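Local atomic coordinates of putative 6-phosphogluconolactonase (Neisseria gonorrhoeae, PDB entry 3LHI), a protein that probably hydrolyses 6-phosphogluconolactone to 6-phosphogluconate, the second step of the oxidative pentose phosphate pathway. Residues A14-S17 with L18-A21; I47-F50 with N51-Q55; A25-G28 with A29-E32. All coordinates share one frame; numbering follows the deposited sequence.

Contact 1. Residues A14-S17 with L18-A21; sequences AAQS and LADA
Asp20 OD1 is gripped from two directions: Gln16 NE2, one turn earlier on the same helix, donates to it over 3.0 Å, and Lys56 NZ, from beyond helix 47-54, makes a salt bridge to the same oxygen. The amide bond is fairly straight, 161° at the hydrogen, and the acceptor lies in the amide plane of Gln16. Seen from the carboxylate, NE2 arrives on the syn side but well out of plane; the two flat groups are turned 42° against each other. Gln16 reaches its partner by a bend: CG leaves anti to the backbone N (chi1 -176°), then the chain folds at chi2 and carries NE2 forward along the helix, toward Asp20. Asp20 CG, set beside its own backbone N, sits 3.1 Å from Gln16 O, the carbonyl that accepts the Asp20 N-H at 2.9 Å. Asp20 OD1 and OD2 both lie within 3.4 Å of Gln16 O, acceptor against acceptor, and the donors Gln16 NE2 and Lys56 NZ probably offset the repulsion at OD1. On the inner side, Leu18 CB rests 3.4 Å from Ala14 O while its branch points into the core, against Phe190, Ala192 and Phe229 on the strands. Backbone bonds from i+4 to i mark the alpha-helix; the polar Gln16-Asp20 pair on one face and Leu18 packed on the sheet on another make helix 11-33 amphipathic, as in the outer helices of a Rossmann-like alpha/beta fold.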
loop_
_atom_site.group_PDB
_atom_site.type_symbol
_atom_site.label_atom_id
_atom_site.label_comp_id
_atom_site.label_asym_id
_atom_site.label_seq_id
_atom_site.Cartn_x
_atom_site.Cartn_y
_atom_site.Cartn_z
ATOM N N ALA A 14 6.711 -8.436 -15.111
ATOM C CA ALA A 14 5.570 -7.911 -14.337
ATOM C C ALA A 14 6.013 -6.660 -13.562
ATOM O O ALA A 14 5.297 -5.649 -13.525
ATOM C CB ALA A 14 5.024 -8.912 -13.391
ATOM N N ALA A 15 7.188 -6.719 -12.962
ATOM C CA ALA A 15 7.686 -5.603 -12.145
ATOM C C ALA A 15 7.912 -4.350 -13.023
ATOM O O ALA A 15 7.578 -3.211 -12.653
ATOM C CB ALA A 15 8.987 -5.991 -11.431
ATOM N N GLN A 16 8.553 -4.524 -14.199
ATOM C CA GLN A 16 8.807 -3.429 -15.095
ATOM C C GLN A 16 7.509 -2.836 -15.625
ATOM O O GLN A 16 7.354 -1.609 -15.739
ATOM C CB GLN A 16 9.725 -3.824 -16.268
ATOM C CG GLN A 16 10.069 -2.654 -17.132
ATOM C CD GLN A 16 10.976 -1.620 -16.423
ATOM O OE1 GLN A 16 12.043 -1.993 -15.891
ATOM N NE2 GLN A 16 10.543 -0.362 -16.377
ATOM N N SER A 17 6.566 -3.711 -15.961
ATOM C CA SER A 17 5.298 -3.280 -16.519
ATOM C C SER A 17 4.443 -2.519 -15.479
ATOM O O SER A 17 3.739 -1.580 -15.826
ATOM C CB SER A 17 4.528 -4.482 -17.060
ATOM O OG SER A 17 5.159 -5.034 -18.198
ATOM N N LEU A 18 4.520 -2.922 -14.216
ATOM C CA LEU A 18 3.865 -2.193 -13.124
ATOM C C LEU A 18 4.568 -0.846 -12.940
ATOM O O LEU A 18 3.911 0.180 -12.802
ATOM C CB LEU A 18 3.876 -3.026 -11.850
ATOM C CG LEU A 18 3.201 -2.364 -10.642
ATOM C CD1 LEU A 18 1.769 -1.930 -10.918
ATOM C CD2 LEU A 18 3.325 -3.271 -9.434
ATOM N N ALA A 19 5.902 -0.831 -12.934
ATOM C CA ALA A 19 6.620 0.439 -12.811
ATOM C C ALA A 19 6.215 1.424 -13.927
ATOM O O ALA A 19 6.054 2.622 -13.702
ATOM C CB ALA A 19 8.128 0.197 -12.813
ATOM N N ASP A 20 6.083 0.895 -15.147
ATOM C CA ASP A 20 5.740 1.724 -16.293
ATOM C C ASP A 20 4.347 2.334 -16.074
ATOM O O ASP A 20 4.134 3.533 -16.292
ATOM C CB ASP A 20 5.749 0.926 -17.586
ATOM C CG ASP A 20 7.133 0.483 -18.019
ATOM O OD1 ASP A 20 8.151 0.956 -17.497
ATOM O OD2 ASP A 20 7.144 -0.427 -18.923
ATOM N N ALA A 21 3.386 1.520 -15.645
ATOM C CA ALA A 21 2.014 1.982 -15.443
ATOM C C ALA A 21 1.932 2.964 -14.285
ATOM O O ALA A 21 1.202 3.957 -14.362
ATOM C CB ALA A 21 1.061 0.789 -15.221
#

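Contact 2. Residues I47-F50 with N51-Q55; sequences IAFF and NALSQ
Phe49 and Leu53, one helical turn apart, form the tightly packed part of this contact. Their side chains run side by side in the same direction, and Leu53 presents a single methyl, CD2, which lies 3.9 Å from Phe49 CZ and nearly as close to CE1. The methyl approaches the ring obliquely. Both chains leave the helix with CG anti to the backbone N, at chi1 152° for Phe49 and 178° for Leu53, and this shared direction keeps them abreast. The backbone of the same pair is bonded too: Leu53 N donates to Phe49 O at 2.8 Å, and Leu53 CB touches that same oxygen at 3.4 Å.

The side carrying Ala48 and Asn51 is looser and wetter. A water donates to Ala48 O at 2.8 Å and accepts from Asn51 ND2 at 3.1 Å, bridging a main-chain carbonyl that already receives the N-H of Ala52 to a side-chain amide. The other end of that amide, OD1, is taken by Lys91 NZ, so the group is held at both ends. Near the last turn, Ser54 OG donates to Asn51 O over 2.7 Å, folding back onto the helix, and it also bonds Asn92 ND2.

Helix 47-54 is the crossover of a beta-alpha-beta unit between strands 36-40 and 63-71. Leu53 reaches Leu38 and Trp60, and Phe50 reaches Val40 of the sheet together with Leu84 and Val85 of helix 81-88; on another flank, Phe49 lies on Leu18 and Ala52 on Ala19 of helix 11-33.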
loop_
_atom_site.group_PDB
_atom_site.type_symbol
_atom_site.label_atom_id
_atom_site.label_comp_id
_atom_site.label_asym_id
_atom_site.label_seq_id
_atom_site.Cartn_x
_atom_site.Cartn_y
_atom_site.Cartn_z
ATOM N N ILE A 47 9.433 -5.451 -4.408
ATOM C CA ILE A 47 10.801 -4.935 -4.449
ATOM C C ILE A 47 11.311 -4.734 -5.888
ATOM O O ILE A 47 11.917 -3.684 -6.196
ATOM C CB ILE A 47 11.721 -5.799 -3.631
ATOM C CG1 ILE A 47 11.327 -5.675 -2.146
ATOM C CG2 ILE A 47 13.130 -5.415 -3.863
ATOM C CD1 ILE A 47 12.005 -6.686 -1.268
ATOM N N ALA A 48 11.135 -5.691 -6.782
ATOM C CA ALA A 48 11.653 -5.505 -8.150
ATOM C C ALA A 48 10.961 -4.304 -8.804
ATOM O O ALA A 48 11.570 -3.518 -9.541
ATOM C CB ALA A 48 11.463 -6.775 -8.958
ATOM N N PHE A 49 9.656 -4.149 -8.523
ATOM C CA PHE A 49 8.865 -2.996 -8.978
ATOM C C PHE A 49 9.454 -1.704 -8.406
ATOM O O PHE A 49 9.630 -0.743 -9.149
ATOM C CB PHE A 49 7.414 -3.217 -8.583
ATOM C CG PHE A 49 6.639 -1.937 -8.351
ATOM C CD1 PHE A 49 6.375 -1.038 -9.358
ATOM C CD2 PHE A 49 6.145 -1.653 -7.094
ATOM C CE1 PHE A 49 5.675 0.129 -9.095
ATOM C CE2 PHE A 49 5.427 -0.522 -6.844
ATOM C CZ PHE A 49 5.199 0.371 -7.831
ATOM N N PHE A 50 9.752 -1.664 -7.120
ATOM C CA PHE A 50 10.342 -0.500 -6.525
ATOM C C PHE A 50 11.641 -0.139 -7.257
ATOM O O PHE A 50 11.929 1.046 -7.502
ATOM C CB PHE A 50 10.692 -0.725 -5.061
ATOM C CG PHE A 50 9.525 -0.812 -4.093
ATOM C CD1 PHE A 50 8.253 -0.465 -4.432
ATOM C CD2 PHE A 50 9.772 -1.252 -2.816
ATOM C CE1 PHE A 50 7.220 -0.563 -3.482
ATOM C CE2 PHE A 50 8.742 -1.362 -1.875
ATOM C CZ PHE A 50 7.485 -0.988 -2.230
ATOM N N ASN A 51 12.494 -1.137 -7.487
ATOM C CA ASN A 51 13.763 -0.865 -8.132
ATOM C C ASN A 51 13.555 -0.254 -9.527
ATOM O O ASN A 51 14.209 0.741 -9.882
ATOM C CB ASN A 51 14.617 -2.134 -8.163
ATOM C CG ASN A 51 15.961 -1.898 -8.789
ATOM O OD1 ASN A 51 16.767 -1.141 -8.243
ATOM N ND2 ASN A 51 16.159 -2.484 -9.960
ATOM N N ALA A 52 12.678 -0.841 -10.316
ATOM C CA ALA A 52 12.390 -0.327 -11.640
ATOM C C ALA A 52 11.816 1.106 -11.544
ATOM O O ALA A 52 12.158 1.999 -12.329
ATOM C CB ALA A 52 11.451 -1.248 -12.403
ATOM N N LEU A 53 10.863 1.319 -10.640
ATOM C CA LEU A 53 10.224 2.631 -10.518
ATOM C C LEU A 53 11.249 3.675 -10.117
ATOM O O LEU A 53 11.179 4.829 -10.596
ATOM C CB LEU A 53 9.079 2.567 -9.514
ATOM C CG LEU A 53 8.331 3.866 -9.239
ATOM C CD1 LEU A 53 7.641 4.352 -10.533
ATOM C CD2 LEU A 53 7.314 3.645 -8.140
ATOM N N SER A 54 12.213 3.296 -9.259
ATOM C CA SER A 54 13.199 4.235 -8.739
ATOM C C SER A 54 14.047 4.863 -9.848
ATOM O O SER A 54 14.636 5.935 -9.648
ATOM C CB SER A 54 14.107 3.580 -7.703
ATOM O OG SER A 54 15.091 2.727 -8.306
ATOM N N GLN A 55 14.146 4.178 -10.984
ATOM C CA GLN A 55 14.928 4.629 -12.140
ATOM C C GLN A 55 14.174 5.538 -13.073
ATOM O O GLN A 55 14.771 6.111 -13.981
ATOM C CB GLN A 55 15.452 3.409 -12.923
ATOM C CG GLN A 55 16.431 2.547 -12.115
ATOM C CD GLN A 55 16.923 1.338 -12.879
ATOM O OE1 GLN A 55 16.663 1.206 -14.064
ATOM N NE2 GLN A 55 17.645 0.481 -12.207
HETATM O O HOH W 1 13.818 -4.138 -11.053
#

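Contact 3. Residues A25-G28 with A29-E32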
loop_
_atom_site.group_PDB
_atom_site.type_symbol
_atom_site.label_atom_id
_atom_site.label_comp_id
_atom_site.label_asym_id
_atom_site.label_seq_id
_atom_site.Cartn_x
_atom_site.Cartn_y
_atom_site.Cartn_z
ATOM N N ALA A 25 0.840 6.935 -14.283
ATOM C CA ALA A 25 -0.235 7.475 -13.411
ATOM C C ALA A 25 0.303 8.653 -12.587
ATOM O O ALA A 25 -0.359 9.684 -12.406
ATOM C CB ALA A 25 -0.771 6.345 -12.503
ATOM N N LEU A 26 1.522 8.550 -12.050
ATOM C CA LEU A 26 2.133 9.654 -11.348
ATOM C C LEU A 26 2.294 10.875 -12.246
ATOM O O LEU A 26 2.066 12.005 -11.837
ATOM C CB LEU A 26 3.452 9.252 -10.719
ATOM C CG LEU A 26 3.325 8.279 -9.535
ATOM C CD1 LEU A 26 4.765 7.757 -9.170
ATOM C CD2 LEU A 26 2.655 8.889 -8.296
ATOM N N GLN A 27 2.718 10.639 -13.472
ATOM C CA GLN A 27 2.914 11.717 -14.443
ATOM C C GLN A 27 1.602 12.439 -14.666
ATOM O O GLN A 27 1.613 13.696 -14.777
ATOM C CB GLN A 27 3.525 11.221 -15.742
ATOM C CG GLN A 27 3.894 12.418 -16.644
ATOM C CD GLN A 27 4.937 13.296 -16.022
ATOM O OE1 GLN A 27 6.033 12.809 -15.690
ATOM N NE2 GLN A 27 4.657 14.609 -15.889
ATOM N N GLY A 28 0.511 11.700 -14.742
ATOM C CA GLY A 28 -0.797 12.335 -14.944
ATOM C C GLY A 28 -1.168 13.258 -13.792
ATOM O O GLY A 28 -1.661 14.379 -14.025
ATOM N N ALA A 29 -0.894 12.833 -12.540
ATOM C CA ALA A 29 -1.093 13.669 -11.389
ATOM C C ALA A 29 -0.186 14.890 -11.423
ATOM O O ALA A 29 -0.637 16.005 -11.197
ATOM C CB ALA A 29 -0.912 12.877 -10.116
ATOM N N LEU A 30 1.082 14.732 -11.762
ATOM C CA LEU A 30 2.000 15.835 -11.855
ATOM C C LEU A 30 1.516 16.848 -12.941
ATOM O O LEU A 30 1.571 18.043 -12.714
ATOM C CB LEU A 30 3.416 15.377 -12.212
ATOM C CG LEU A 30 4.137 14.645 -11.068
ATOM C CD1 LEU A 30 5.360 13.910 -11.656
ATOM C CD2 LEU A 30 4.538 15.563 -9.909
ATOM N N ASP A 31 1.043 16.342 -14.073
ATOM C CA ASP A 31 0.538 17.188 -15.154
ATOM C C ASP A 31 -0.693 17.970 -14.665
ATOM O O ASP A 31 -0.864 19.139 -15.017
ATOM C CB ASP A 31 0.136 16.342 -16.349
ATOM C CG ASP A 31 1.322 15.763 -17.092
ATOM O OD1 ASP A 31 2.453 16.199 -16.840
ATOM O OD2 ASP A 31 1.055 14.862 -17.937
ATOM N N GLU A 32 -1.582 17.297 -13.940
ATOM C CA GLU A 32 -2.894 17.888 -13.511
ATOM C C GLU A 32 -2.684 18.933 -12.421
ATOM O O GLU A 32 -3.356 19.998 -12.378
ATOM C CB GLU A 32 -3.832 16.816 -12.954
ATOM C CG GLU A 32 -4.649 15.986 -13.952
ATOM C CD GLU A 32 -6.000 15.497 -13.330
ATOM O OE1 GLU A 32 -6.098 15.346 -12.072
ATOM O OE2 GLU A 32 -6.998 15.287 -14.081
#
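Gln27 and Asp31 are linked by a side-chain hydrogen bond on the exposed flank of helix 11-33, an i to i+4 pair late in the long first helix of this alpha/beta fold. The aspartate can be followed outward. Its CB lies 3.4 Å from Gln27 O and almost as near Gly28 O, so it leaves the backbone over the carbonyls of the preceding turn. CG comes closer still, 3.1 Å from Gln27 O, because chi1 of -72° sets it beside the backbone N, which itself donates to that carbonyl at 2.8 Å. At the tip, OD1 receives Gln27 NE2 at 2.9 Å; OD2 lies 3.4 Å from Gln27 O, acceptor against acceptor, and both oxygens stay about 4 Å from Gln27 CG. The carboxylate crosses the bent glutamine chain obliquely and is bonded to its amide through OD1 alone.

The amide and carboxylate planes are 43° apart. Asp31 OD1 lies close to the amide plane of Gln27, whereas OD1 is itself approached from above the plane of the carboxylate. One residue further on, the backbone pattern repeats: Glu32 N donates to Gly28 O, and both CB and CG of Glu32 lie close to that same oxygen.

Across the helix the surroundings become apolar: Leu26 is buried against Leu38 and Ala36 of strand 36-40, Val130 of strand 130-133 and Trp60, while Ala29 also meets Ala36. Leu30 reaches Asn62 in a loop, and its CG rests 3.4 Å from Leu26 O, the carbonyl that accepts its own N-H.

Contacts 1 and 3 belong to the same helix, 11-33, with centres about 16 Å apart and three residues between them, and each contains a glutamine-to-aspartate pair of the same spacing. Contact 2 lies on a different helix, 47-54, yet it is the close neighbour of contact 1: their centres are about 9 Å apart, and Ala15 CB meets Ala48 CB at 3.6 Å. Gln16 OE1 also rests 3.6 Å from Ala52 CB, so the glutamine of contact 1 turns its other amide end to the second helix. Contact 3, about 18 Å from contact 2 between centres, does not touch it, although Leu26 and Leu53 both reach Leu38 and Trp60.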